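Local coordinates for protein bacterial leucyl aminopeptidase (Legionella pneumophila, PDB 6ESL) that probably acts as a secreted zinc-dependent aminopeptidase of the M28 family, removing amino-terminal residues from peptides for nutrient acquisition during infection of amoebas, at residues B[299-304]-B[324-329]; B[202-207]-B[277-282]; B[26-31]-B[46-51]. All blocks are in the same frame, centred on the assembly; numbering follows the deposited sequence.

Contact 1 of 3, residues B[299-304]-B[324-329]; sequences VFTDYT and VDYSRC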
ATOM      1  N   VAL B 299       3.665   4.685  -8.669  1.00 20.86           N
ATOM      2  CA  VAL B 299       4.183   4.454  -7.356  1.00 21.29           C
ATOM      3  C   VAL B 299       4.472   2.979  -7.265  1.00 20.69           C
ATOM      4  O   VAL B 299       3.534   2.126  -7.470  1.00 20.56           O
ATOM      5  CB  VAL B 299       3.163   4.948  -6.277  1.00 23.93           C
ATOM      6  CG1 VAL B 299       3.597   4.620  -4.857  1.00 23.86           C
ATOM      7  CG2 VAL B 299       3.045   6.459  -6.322  1.00 25.56           C
ATOM      8  N   PHE B 300       5.720   2.633  -6.942  1.00 20.09           N
ATOM      9  CA  PHE B 300       6.165   1.268  -6.829  1.00 20.38           C
ATOM     10  C   PHE B 300       5.881   0.709  -5.430  1.00 20.22           C
ATOM     11  O   PHE B 300       6.137   1.311  -4.436  1.00 21.31           O
ATOM     12  CB  PHE B 300       7.598   1.031  -7.306  1.00 20.13           C
ATOM     13  CG  PHE B 300       7.665   0.933  -8.778  1.00 22.98           C
ATOM     14  CD1 PHE B 300       7.367   2.062  -9.572  1.00 26.79           C
ATOM     15  CD2 PHE B 300       7.721  -0.285  -9.422  1.00 25.37           C
ATOM     16  CE1 PHE B 300       7.245   1.975 -10.982  1.00 27.77           C
ATOM     17  CE2 PHE B 300       7.598  -0.388 -10.841  1.00 27.02           C
ATOM     18  CZ  PHE B 300       7.444   0.749 -11.612  1.00 27.94           C
ATOM     19  N   THR B 301       5.175  -0.413  -5.438  1.00 22.47           N
ATOM     20  CA  THR B 301       4.723  -1.061  -4.218  1.00 22.18           C
ATOM     21  C   THR B 301       5.603  -2.172  -3.636  1.00 25.17           C
ATOM     22  O   THR B 301       5.307  -2.676  -2.551  1.00 25.16           O
ATOM     23  CB  THR B 301       3.281  -1.560  -4.405  1.00 23.14           C
ATOM     24  OG1 THR B 301       3.266  -2.611  -5.377  1.00 24.51           O
ATOM     25  CG2 THR B 301       2.400  -0.418  -4.903  1.00 24.62           C
ATOM     26  N   ASP B 302       6.671  -2.556  -4.337  1.00 23.74           N
ATOM     27  CA  ASP B 302       7.572  -3.589  -3.806  1.00 25.40           C
ATOM     28  C   ASP B 302       8.831  -2.876  -3.251  1.00 25.60           C
ATOM     29  O   ASP B 302       9.357  -1.941  -3.872  1.00 23.16           O
ATOM     30  CB  ASP B 302       7.800  -4.795  -4.688  1.00 25.46           C
ATOM     31  CG  ASP B 302       8.576  -4.477  -5.900  1.00 25.72           C
ATOM     32  OD1 ASP B 302       8.703  -3.281  -6.229  1.00 24.07           O
ATOM     33  OD2 ASP B 302       9.056  -5.438  -6.527  1.00 27.38           O
ATOM     34  N   TYR B 303       9.262  -3.329  -2.067  1.00 25.62           N
ATOM     35  CA  TYR B 303      10.426  -2.826  -1.309  1.00 26.13           C
ATOM     36  C   TYR B 303      10.305  -1.377  -0.888  1.00 24.61           C
ATOM     37  O   TYR B 303      11.292  -0.643  -0.805  1.00 23.26           O
ATOM     38  CB  TYR B 303      11.729  -3.118  -2.059  1.00 25.49           C
ATOM     39  CG  TYR B 303      11.763  -4.595  -2.386  1.00 27.03           C
ATOM     40  CD1 TYR B 303      12.173  -5.546  -1.439  1.00 28.80           C
ATOM     41  CD2 TYR B 303      11.349  -5.087  -3.633  1.00 26.71           C
ATOM     42  CE1 TYR B 303      12.171  -6.885  -1.739  1.00 29.24           C
ATOM     43  CE2 TYR B 303      11.394  -6.437  -3.915  1.00 27.21           C
ATOM     44  CZ  TYR B 303      11.774  -7.332  -2.962  1.00 28.82           C
ATOM     45  OH  TYR B 303      11.794  -8.665  -3.305  1.00 30.34           O
ATOM     46  N   THR B 304       9.078  -0.992  -0.563  1.00 23.96           N
ATOM     47  CA  THR B 304       8.809   0.377  -0.189  1.00 24.48           C
ATOM     48  C   THR B 304       7.809   0.387   1.020  1.00 26.57           C
ATOM     49  O   THR B 304       7.076  -0.547   1.201  1.00 24.08           O
ATOM     50  CB  THR B 304       8.118   1.158  -1.302  1.00 23.36           C
ATOM     51  OG1 THR B 304       6.954   0.504  -1.770  1.00 20.40           O
ATOM     52  CG2 THR B 304       9.078   1.404  -2.535  1.00 23.16           C
ATOM     53  N   VAL B 324      -2.212   8.723 -10.927  1.00 26.46           N
ATOM     54  CA  VAL B 324      -1.295   7.854 -10.252  1.00 26.61           C
ATOM     55  C   VAL B 324      -1.684   6.428 -10.560  1.00 26.91           C
ATOM     56  O   VAL B 324      -2.854   6.120 -10.630  1.00 26.29           O
ATOM     57  CB  VAL B 324      -1.421   7.970  -8.751  1.00 29.23           C
ATOM     58  CG1 VAL B 324      -0.413   7.060  -8.039  1.00 28.69           C
ATOM     59  CG2 VAL B 324      -1.150   9.405  -8.329  1.00 31.48           C
ATOM     60  N   ASP B 325      -0.735   5.570 -10.765  1.00 24.17           N
ATOM     61  CA  ASP B 325      -1.037   4.151 -10.901  1.00 24.72           C
ATOM     62  C   ASP B 325       0.168   3.446 -10.188  1.00 23.49           C
ATOM     63  O   ASP B 325       1.108   4.099  -9.712  1.00 21.88           O
ATOM     64  CB  ASP B 325      -1.193   3.776 -12.350  1.00 25.24           C
ATOM     65  CG  ASP B 325      -2.038   2.489 -12.564  1.00 26.90           C
ATOM     66  OD1 ASP B 325      -2.255   1.745 -11.590  1.00 26.90           O
ATOM     67  OD2 ASP B 325      -2.471   2.247 -13.700  1.00 27.57           O
ATOM     68  N   TYR B 326       0.053   2.145 -10.058  1.00 24.08           N
ATOM     69  CA  TYR B 326       0.879   1.293  -9.164  1.00 23.83           C
ATOM     70  C   TYR B 326       1.508   0.129  -9.912  1.00 22.79           C
ATOM     71  O   TYR B 326       0.934  -0.464 -10.862  1.00 20.55           O
ATOM     72  CB  TYR B 326       0.002   0.719  -8.021  1.00 26.41           C
ATOM     73  CG  TYR B 326      -0.728   1.792  -7.268  1.00 28.30           C
ATOM     74  CD1 TYR B 326      -0.131   2.542  -6.264  1.00 31.87           C
ATOM     75  CD2 TYR B 326      -2.005   2.166  -7.678  1.00 32.25           C
ATOM     76  CE1 TYR B 326      -0.815   3.611  -5.651  1.00 34.99           C
ATOM     77  CE2 TYR B 326      -2.669   3.233  -7.088  1.00 34.90           C
ATOM     78  CZ  TYR B 326      -2.089   3.929  -6.061  1.00 36.32           C
ATOM     79  OH  TYR B 326      -2.824   4.984  -5.454  1.00 44.60           O
ATOM     80  N   SER B 327       2.757  -0.162  -9.536  1.00 21.45           N
ATOM     81  CA  SER B 327       3.548  -1.245 -10.138  1.00 22.18           C
ATOM     82  C   SER B 327       4.697  -1.734  -9.237  1.00 22.69           C
ATOM     83  O   SER B 327       5.085  -1.046  -8.292  1.00 23.36           O
ATOM     84  CB  SER B 327       4.099  -0.811 -11.498  1.00 22.75           C
ATOM     85  OG  SER B 327       4.864  -1.844 -12.092  1.00 22.71           O
ATOM     86  N   ARG B 328       5.194  -2.909  -9.561  1.00 24.94           N
ATOM     87  CA  ARG B 328       6.260  -3.564  -8.831  1.00 26.05           C
ATOM     88  C   ARG B 328       7.441  -3.769  -9.738  1.00 24.20           C
ATOM     89  O   ARG B 328       7.267  -4.040 -10.871  1.00 24.66           O
ATOM     90  CB  ARG B 328       5.781  -4.916  -8.330  1.00 30.12           C
ATOM     91  CG  ARG B 328       4.698  -4.831  -7.287  1.00 36.83           C
ATOM     92  CD  ARG B 328       4.436  -6.187  -6.669  1.00 42.59           C
ATOM     93  NE  ARG B 328       3.206  -6.749  -7.136  1.00 50.84           N
ATOM     94  CZ  ARG B 328       2.798  -7.997  -6.942  1.00 61.50           C
ATOM     95  NH1 ARG B 328       1.627  -8.370  -7.432  1.00 61.45           N
ATOM     96  NH2 ARG B 328       3.538  -8.881  -6.304  1.00 58.03           N
ATOM     97  N   CYS B 329       8.652  -3.632  -9.220  1.00 24.12           N
ATOM     98  CA  CYS B 329       9.814  -3.775 -10.064  1.00 24.94           C
ATOM     99  C   CYS B 329      10.860  -4.785  -9.571  1.00 25.30           C
ATOM    100  O   CYS B 329      11.828  -5.008 -10.210  1.00 28.79           O
ATOM    101  CB  CYS B 329      10.420  -2.406 -10.291  1.00 27.55           C
ATOM    102  SG  CYS B 329      11.128  -1.781  -8.771  1.00 29.20           S
TER

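Contact 2 of 3, residues B[202-207]-B[277-282]; sequences PAIVIG and VKAVVQ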
ATOM      1  N   PRO B 202      15.439  13.514  12.943  1.00 54.88           N
ATOM      2  CA  PRO B 202      15.449  12.523  11.826  1.00 51.72           C
ATOM      3  C   PRO B 202      15.276  13.180  10.459  1.00 49.99           C
ATOM      4  O   PRO B 202      14.434  14.051  10.297  1.00 53.02           O
ATOM      5  CB  PRO B 202      14.314  11.542  12.217  1.00 50.86           C
ATOM      6  CG  PRO B 202      14.310  11.606  13.755  1.00 52.81           C
ATOM      7  CD  PRO B 202      14.552  13.087  14.049  1.00 55.31           C
ATOM      8  N   ALA B 203      16.186  12.889   9.532  1.00 48.99           N
ATOM      9  CA  ALA B 203      16.278  13.630   8.265  1.00 48.17           C
ATOM     10  C   ALA B 203      15.271  13.175   7.196  1.00 44.00           C
ATOM     11  O   ALA B 203      14.694  12.080   7.288  1.00 40.55           O
ATOM     12  CB  ALA B 203      17.670  13.515   7.702  1.00 50.40           C
ATOM     13  N   ILE B 204      15.218  13.958   6.134  1.00 43.57           N
ATOM     14  CA  ILE B 204      14.433  13.674   4.959  1.00 40.82           C
ATOM     15  C   ILE B 204      15.452  13.490   3.857  1.00 38.81           C
ATOM     16  O   ILE B 204      16.257  14.344   3.636  1.00 38.58           O
ATOM     17  CB  ILE B 204      13.540  14.848   4.560  1.00 41.95           C
ATOM     18  CG1 ILE B 204      12.440  15.098   5.565  1.00 43.21           C
ATOM     19  CG2 ILE B 204      12.912  14.619   3.216  1.00 39.59           C
ATOM     20  CD1 ILE B 204      11.816  13.859   6.144  1.00 43.22           C
ATOM     21  N   VAL B 205      15.398  12.391   3.135  1.00 35.40           N
ATOM     22  CA  VAL B 205      16.367  12.122   2.098  1.00 35.80           C
ATOM     23  C   VAL B 205      15.771  12.005   0.682  1.00 33.46           C
ATOM     24  O   VAL B 205      14.798  11.349   0.517  1.00 32.33           O
ATOM     25  CB  VAL B 205      17.111  10.821   2.398  1.00 38.53           C
ATOM     26  CG1 VAL B 205      18.085  10.474   1.321  1.00 40.04           C
ATOM     27  CG2 VAL B 205      17.715  10.794   3.777  1.00 38.37           C
ATOM     28  N   ILE B 206      16.368  12.655  -0.304  1.00 31.26           N
ATOM     29  CA  ILE B 206      15.960  12.584  -1.680  1.00 30.00           C
ATOM     30  C   ILE B 206      17.126  12.102  -2.479  1.00 28.65           C
ATOM     31  O   ILE B 206      18.146  12.718  -2.468  1.00 30.53           O
ATOM     32  CB  ILE B 206      15.523  13.955  -2.199  1.00 32.23           C
ATOM     33  CG1 ILE B 206      14.287  14.447  -1.488  1.00 34.58           C
ATOM     34  CG2 ILE B 206      15.238  13.921  -3.675  1.00 31.46           C
ATOM     35  CD1 ILE B 206      14.572  15.439  -0.408  1.00 37.86           C
ATOM     36  N   GLY B 207      16.955  11.030  -3.231  1.00 25.41           N
ATOM     37  CA  GLY B 207      18.045  10.444  -3.978  1.00 25.92           C
ATOM     38  C   GLY B 207      17.803  10.129  -5.419  1.00 24.77           C
ATOM     39  O   GLY B 207      16.639  10.084  -5.880  1.00 26.56           O
ATOM     40  N   VAL B 277      17.045   8.964  10.222  1.00 46.94           N
ATOM     41  CA  VAL B 277      16.322   9.277   8.964  1.00 43.63           C
ATOM     42  C   VAL B 277      14.888   8.927   9.160  1.00 42.15           C
ATOM     43  O   VAL B 277      14.535   7.778   9.525  1.00 43.39           O
ATOM     44  CB  VAL B 277      16.871   8.526   7.755  1.00 41.42           C
ATOM     45  CG1 VAL B 277      16.045   8.799   6.499  1.00 40.84           C
ATOM     46  CG2 VAL B 277      18.308   8.918   7.512  1.00 43.70           C
ATOM     47  N   LYS B 278      14.053   9.915   8.901  1.00 41.21           N
ATOM     48  CA  LYS B 278      12.615   9.769   8.978  1.00 43.54           C
ATOM     49  C   LYS B 278      12.005   9.170   7.708  1.00 38.77           C
ATOM     50  O   LYS B 278      11.157   8.302   7.781  1.00 40.21           O
ATOM     51  CB  LYS B 278      11.954  11.154   9.214  1.00 47.80           C
ATOM     52  CG  LYS B 278      10.438  11.022   9.179  1.00 50.45           C
ATOM     53  CD  LYS B 278       9.607  12.028   9.935  1.00 54.53           C
ATOM     54  CE  LYS B 278       8.273  11.315  10.201  1.00 57.83           C
ATOM     55  NZ  LYS B 278       7.181  12.207  10.621  1.00 62.16           N
ATOM     56  N   ALA B 279      12.401   9.699   6.535  1.00 37.34           N
ATOM     57  CA  ALA B 279      11.795   9.251   5.275  1.00 35.32           C
ATOM     58  C   ALA B 279      12.723   9.498   4.070  1.00 33.98           C
ATOM     59  O   ALA B 279      13.429  10.539   3.995  1.00 33.62           O
ATOM     60  CB  ALA B 279      10.452   9.924   5.059  1.00 36.59           C
ATOM     61  N   VAL B 280      12.643   8.556   3.119  1.00 29.16           N
ATOM     62  CA  VAL B 280      13.479   8.554   1.925  1.00 28.94           C
ATOM     63  C   VAL B 280      12.605   8.447   0.651  1.00 28.46           C
ATOM     64  O   VAL B 280      11.649   7.637   0.612  1.00 27.91           O
ATOM     65  CB  VAL B 280      14.432   7.350   1.995  1.00 29.23           C
ATOM     66  CG1 VAL B 280      15.338   7.336   0.822  1.00 29.53           C
ATOM     67  CG2 VAL B 280      15.238   7.442   3.273  1.00 30.42           C
ATOM     68  N   VAL B 281      12.926   9.217  -0.393  1.00 26.60           N
ATOM     69  CA  VAL B 281      12.364   8.971  -1.697  1.00 25.45           C
ATOM     70  C   VAL B 281      13.519   8.734  -2.680  1.00 25.94           C
ATOM     71  O   VAL B 281      14.649   9.319  -2.520  1.00 28.20           O
ATOM     72  CB  VAL B 281      11.408  10.111  -2.157  1.00 25.45           C
ATOM     73  CG1 VAL B 281      12.110  11.443  -2.222  1.00 25.78           C
ATOM     74  CG2 VAL B 281      10.702   9.833  -3.476  1.00 24.72           C
ATOM     75  N   GLN B 282      13.259   7.891  -3.659  1.00 23.39           N
ATOM     76  CA  GLN B 282      14.185   7.601  -4.725  1.00 23.33           C
ATOM     77  C   GLN B 282      13.597   8.018  -6.074  1.00 23.00           C
ATOM     78  O   GLN B 282      12.460   7.633  -6.439  1.00 21.36           O
ATOM     79  CB  GLN B 282      14.521   6.114  -4.712  1.00 22.49           C
ATOM     80  CG  GLN B 282      15.334   5.546  -5.878  1.00 21.62           C
ATOM     81  CD  GLN B 282      16.765   6.019  -5.894  1.00 22.61           C
ATOM     82  OE1 GLN B 282      17.200   6.780  -5.013  1.00 24.46           O
ATOM     83  NE2 GLN B 282      17.546   5.487  -6.853  1.00 20.93           N
TER

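Contact 3 of 3, residues B[26-31]-B[46-51]; sequences VPQCLA and EFKIID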
ATOM      1  N   VAL B  26      -7.203  -9.372  22.872  1.00 33.85           N
ATOM      2  CA  VAL B  26      -7.264  -7.955  23.128  1.00 35.44           C
ATOM      3  C   VAL B  26      -5.851  -7.327  23.001  1.00 35.05           C
ATOM      4  O   VAL B  26      -4.874  -7.828  23.631  1.00 36.25           O
ATOM      5  CB  VAL B  26      -7.867  -7.752  24.495  1.00 39.00           C
ATOM      6  CG1 VAL B  26      -8.154  -6.295  24.789  1.00 42.17           C
ATOM      7  CG2 VAL B  26      -9.209  -8.465  24.625  1.00 40.79           C
ATOM      8  N   PRO B  27      -5.732  -6.228  22.263  1.00 34.91           N
ATOM      9  CA  PRO B  27      -4.450  -5.464  22.304  1.00 35.78           C
ATOM     10  C   PRO B  27      -4.085  -4.990  23.689  1.00 36.94           C
ATOM     11  O   PRO B  27      -4.960  -4.630  24.521  1.00 36.03           O
ATOM     12  CB  PRO B  27      -4.743  -4.220  21.406  1.00 34.99           C
ATOM     13  CG  PRO B  27      -6.005  -4.571  20.678  1.00 33.87           C
ATOM     14  CD  PRO B  27      -6.776  -5.528  21.490  1.00 33.98           C
ATOM     15  N   GLN B  28      -2.778  -4.993  23.982  1.00 40.15           N
ATOM     16  CA  GLN B  28      -2.309  -4.487  25.339  1.00 43.20           C
ATOM     17  C   GLN B  28      -2.895  -3.128  25.756  1.00 41.77           C
ATOM     18  O   GLN B  28      -3.310  -2.962  26.915  1.00 42.36           O
ATOM     19  CB  GLN B  28      -0.760  -4.447  25.462  1.00 46.16           C
ATOM     20  CG  GLN B  28      -0.125  -5.828  25.511  1.00 49.12           C
ATOM     21  CD  GLN B  28      -0.270  -6.594  26.842  1.00 52.68           C
ATOM     22  OE1 GLN B  28      -0.917  -6.126  27.803  1.00 55.27           O
ATOM     23  NE2 GLN B  28       0.325  -7.781  26.878  1.00 53.18           N
ATOM     24  N   CYS B  29      -2.995  -2.230  24.788  1.00 40.53           N
ATOM     25  CA  CYS B  29      -3.446  -0.871  25.078  1.00 42.30           C
ATOM     26  C   CYS B  29      -4.852  -0.885  25.614  1.00 41.93           C
ATOM     27  O   CYS B  29      -5.146  -0.209  26.534  1.00 42.98           O
ATOM     28  CB  CYS B  29      -3.373   0.010  23.845  1.00 41.22           C
ATOM     29  SG  CYS B  29      -4.317  -0.517  22.359  1.00 43.11           S
ATOM     30  N   LEU B  30      -5.725  -1.718  25.019  1.00 39.85           N
ATOM     31  CA  LEU B  30      -7.098  -1.889  25.548  1.00 39.69           C
ATOM     32  C   LEU B  30      -7.153  -2.730  26.803  1.00 39.24           C
ATOM     33  O   LEU B  30      -7.903  -2.422  27.773  1.00 40.57           O
ATOM     34  CB  LEU B  30      -7.947  -2.508  24.426  1.00 39.61           C
ATOM     35  CG  LEU B  30      -9.442  -2.763  24.757  1.00 40.22           C
ATOM     36  CD1 LEU B  30     -10.204  -1.542  25.306  1.00 41.32           C
ATOM     37  CD2 LEU B  30     -10.065  -3.224  23.500  1.00 38.80           C
ATOM     38  N   ALA B  31      -6.383  -3.816  26.820  1.00 39.63           N
ATOM     39  CA  ALA B  31      -6.339  -4.714  27.999  1.00 41.88           C
ATOM     40  C   ALA B  31      -6.024  -3.953  29.268  1.00 44.34           C
ATOM     41  O   ALA B  31      -6.609  -4.228  30.316  1.00 45.61           O
ATOM     42  CB  ALA B  31      -5.326  -5.843  27.797  1.00 42.19           C
ATOM     43  N   GLU B  46       2.305  -7.862  22.536  1.00 55.23           N
ATOM     44  CA  GLU B  46       1.220  -7.084  21.984  1.00 53.92           C
ATOM     45  C   GLU B  46      -0.232  -7.371  22.384  1.00 48.06           C
ATOM     46  O   GLU B  46      -1.076  -6.533  22.237  1.00 44.00           O
ATOM     47  CB  GLU B  46       1.302  -7.238  20.482  1.00 57.96           C
ATOM     48  CG  GLU B  46       2.546  -6.646  19.873  1.00 67.77           C
ATOM     49  CD  GLU B  46       2.706  -5.162  20.169  1.00 76.60           C
ATOM     50  OE1 GLU B  46       1.711  -4.431  20.142  1.00 81.96           O
ATOM     51  OE2 GLU B  46       3.832  -4.726  20.431  1.00 82.70           O
ATOM     52  N   PHE B  47      -0.475  -8.517  22.967  1.00 44.68           N
ATOM     53  CA  PHE B  47      -1.848  -9.036  23.185  1.00 43.56           C
ATOM     54  C   PHE B  47      -1.985  -9.801  24.452  1.00 43.81           C
ATOM     55  O   PHE B  47      -1.018 -10.468  24.935  1.00 44.07           O
ATOM     56  CB  PHE B  47      -2.353 -10.022  22.078  1.00 43.80           C
ATOM     57  CG  PHE B  47      -2.407  -9.469  20.706  1.00 42.31           C
ATOM     58  CD1 PHE B  47      -3.455  -8.661  20.314  1.00 41.38           C
ATOM     59  CD2 PHE B  47      -1.426  -9.784  19.784  1.00 43.30           C
ATOM     60  CE1 PHE B  47      -3.496  -8.131  19.050  1.00 39.83           C
ATOM     61  CE2 PHE B  47      -1.447  -9.280  18.492  1.00 42.04           C
ATOM     62  CZ  PHE B  47      -2.502  -8.424  18.119  1.00 42.03           C
ATOM     63  N   LYS B  48      -3.191  -9.731  25.000  1.00 41.78           N
ATOM     64  CA  LYS B  48      -3.660 -10.707  25.961  1.00 40.74           C
ATOM     65  C   LYS B  48      -4.822 -11.492  25.302  1.00 40.04           C
ATOM     66  O   LYS B  48      -5.577 -10.931  24.544  1.00 38.45           O
ATOM     67  CB  LYS B  48      -4.213 -10.068  27.222  1.00 41.35           C
ATOM     68  CG  LYS B  48      -3.129  -9.308  27.987  1.00 42.69           C
ATOM     69  CD  LYS B  48      -3.536  -8.932  29.366  1.00 43.82           C
ATOM     70  CE  LYS B  48      -2.410  -8.067  29.942  1.00 44.73           C
ATOM     71  NZ  LYS B  48      -2.885  -7.595  31.213  1.00 46.11           N
ATOM     72  N   ILE B  49      -4.985 -12.754  25.665  1.00 41.76           N
ATOM     73  CA  ILE B  49      -6.244 -13.456  25.521  1.00 41.17           C
ATOM     74  C   ILE B  49      -6.855 -13.585  26.864  1.00 41.71           C
ATOM     75  O   ILE B  49      -6.297 -14.198  27.827  1.00 44.28           O
ATOM     76  CB  ILE B  49      -6.082 -14.809  24.782  1.00 41.96           C
ATOM     77  CG1 ILE B  49      -5.626 -14.543  23.394  1.00 41.10           C
ATOM     78  CG2 ILE B  49      -7.378 -15.608  24.871  1.00 41.84           C
ATOM     79  CD1 ILE B  49      -5.117 -15.702  22.576  1.00 43.54           C
ATOM     80  N   ILE B  50      -8.068 -13.086  26.962  1.00 40.97           N
ATOM     81  CA  ILE B  50      -8.755 -13.074  28.198  1.00 41.26           C
ATOM     82  C   ILE B  50     -10.043 -13.885  28.117  1.00 41.28           C
ATOM     83  O   ILE B  50     -10.570 -14.099  27.024  1.00 40.11           O
ATOM     84  CB  ILE B  50      -9.121 -11.640  28.663  1.00 42.27           C
ATOM     85  CG1 ILE B  50     -10.100 -10.922  27.693  1.00 40.79           C
ATOM     86  CG2 ILE B  50      -7.841 -10.803  28.780  1.00 42.80           C
ATOM     87  CD1 ILE B  50     -10.688  -9.677  28.301  1.00 41.24           C
ATOM     88  N   ASP B  51     -10.486 -14.334  29.261  1.00 41.38           N
ATOM     89  CA  ASP B  51     -11.753 -14.987  29.399  1.00 42.57           C
ATOM     90  C   ASP B  51     -12.658 -14.048  30.129  1.00 42.00           C
ATOM     91  O   ASP B  51     -12.274 -13.539  31.215  1.00 42.77           O
ATOM     92  CB  ASP B  51     -11.568 -16.282  30.289  1.00 45.04           C
ATOM     93  CG  ASP B  51     -12.837 -17.056  30.432  1.00 46.86           C
ATOM     94  OD1 ASP B  51     -13.643 -16.737  31.304  1.00 50.33           O
ATOM     95  OD2 ASP B  51     -13.102 -17.907  29.574  1.00 50.08           O
TER

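Contact 1 of 3, residues B[299-304]-B[324-329]
The ring of Phe-300 leans against the neighbouring strand so that Ser-327 lies over one face and Cys-329 N meets its edge in plane. With CG anti to the carbonyl carbon (chi1 -80°), the ring brings its centroid 4.0 Å from Ser-327 CB, a CH-pi contact that the small serine allows. Cys-329 CB touches Phe-300 CE2 at 3.5 Å; its sulfur stands obliquely to the ring and forms a disulfide with Cys-333. Ser-327 OG is satisfied by Phe-354 N. On the opposite sheet face Tyr-326 CD1 lies 4.1 Å from Val-299 CB, the Tyr-326 and Thr-301 side chains cross at about a right angle, and Tyr-326 packs on Tyr-326 of the second subunit. The Val-299 and Val-324 side chains cross obliquely, CG2 of the first 3.9 Å from CG1 of the second. Helix 306-320 connects the two parallel strands as a beta-alpha-beta unit and packs on this face through Ile-316. Val-299 N gives to Asp-325 O (2.8 Å), Ser-327 N to Val-299 O, and Thr-301 N to Ser-327 O (2.9 Å). Beyond the strand ends the crowded chi1 position of Asp-302 turns OD1 to accept a nearly straight bond (169°) from Cys-329 N, the N-H arriving from above the carboxylate plane. OD2 is held by Gly-330 N and by Ser-106 of the second subunit. Arg-328 lays its CG against Thr-301 OG1 at 3.3 Å.

Contact 2 of 3, residues B[202-207]-B[277-282]
At a one-residue beta bulge Ala-203 O receives two N-H groups, a good bond from Lys-278 N at 2.8 Å and a weak one from Ala-279 N. Past it the parallel ladder is regular: Val-205 N gives to Ala-279 O (2.8 Å), Val-205 O accepts from Val-281 N almost along its C=O axis, and Gly-207 N reaches Val-281 O. Beta-branched residues suit this extended backbone. On one face the Val-205 and Val-280 side chains point the same way, CB to CG2 4.0 Å, while those of Val-205 and Val-277 cross at about a right angle, CG2 to CG1 3.8 Å. On the other, Ile-206 and Val-281 lie side by side, CG1 to CG1 3.8 Å. Gln-282, bent at chi2 (69°), brings OE1 to 3.4 Å from Gly-207 C, where no side chain obstructs it; its NE2 is bonded to Ser-334 OG. The Gln-282 side chain comes to about 6 Å from a zinc ion of this aminopeptidase without being a ligand. In the central sheet, strand 248-253 flanks 203-209 and strand 346-350 flanks 277-282; helix 373-391 packs on Ile-204, Ile-206 and Val-281, and Trp-339 of helix 336-340 on Val-277 and Val-280 opposite.

Contact 3 of 3, residues B[26-31]-B[46-51]
The Phe-47 ring presents its edge to the backbone of the other strand: Val-26 C lies in its plane, and CD1 comes 3.7 Å from Val-26 O. CG is anti to the carbonyl carbon. The first bond of the side chain points away from the other segment, though CB still touches Val-26; the ring also meets that of Tyr-331 of the second subunit, on which Pro-27 packs. The second flat group is the Gln-28 amide; the Gln-28 side chain crosses that of Lys-48 at about a right angle, its OE1 3.3 Å from Lys-48 CE. A bend at chi2 (-75°) brings the amide back toward the strand, and NE2 is gripped by Asn-44 O and Glu-43 OE1. The extended Lys-48 chain offers its methylenes, CD lying against Ala-31 CB at 3.9 Å, a small residue where the helix comes close. Strands 21-27 and 47-53 are antiparallel neighbours in a four-stranded sheet, and Val-26 and Lys-48 form a hydrogen-bonded pair: Val-26 N reaches Lys-48 O at 2.8 Å, nearly straight (176°), and Lys-48 N donates to Val-26 O at 2.9 Å. Pro-27, with no N-H to give, stands at the N-cap of helix 28-31, and Gln-28 N bonds to Glu-46 O from above the carbonyl plane. Val-26 CG2 packs on Ile-50 CG1 at 4.0 Å, near Leu-60 of helix 57-67.

How the contacts relate
Along the chain contact 3 comes first, then contact 2, then contact 1, each closing before the next opens. Contacts 1 and 2 share the eight-stranded mixed sheet of the peptidase domain: contact 2 pairs inner strands 203-209 and 277-282, contact 1 pairs 297-300 with the outermost strand 324-327, and strand 346-350 lies between the pairs. Their centres are about 18 Å apart, nearest atoms about 7 Å. Contact 3 belongs to a separate four-stranded antiparallel sheet near the N-terminus, about 35 Å from either between centres and about 20 Å between nearest atoms. Contacts 1 and 2 bring side chains to about 9 and 6 Å from a zinc ion; contacts 1 and 3, but not contact 2, touch the second subunit.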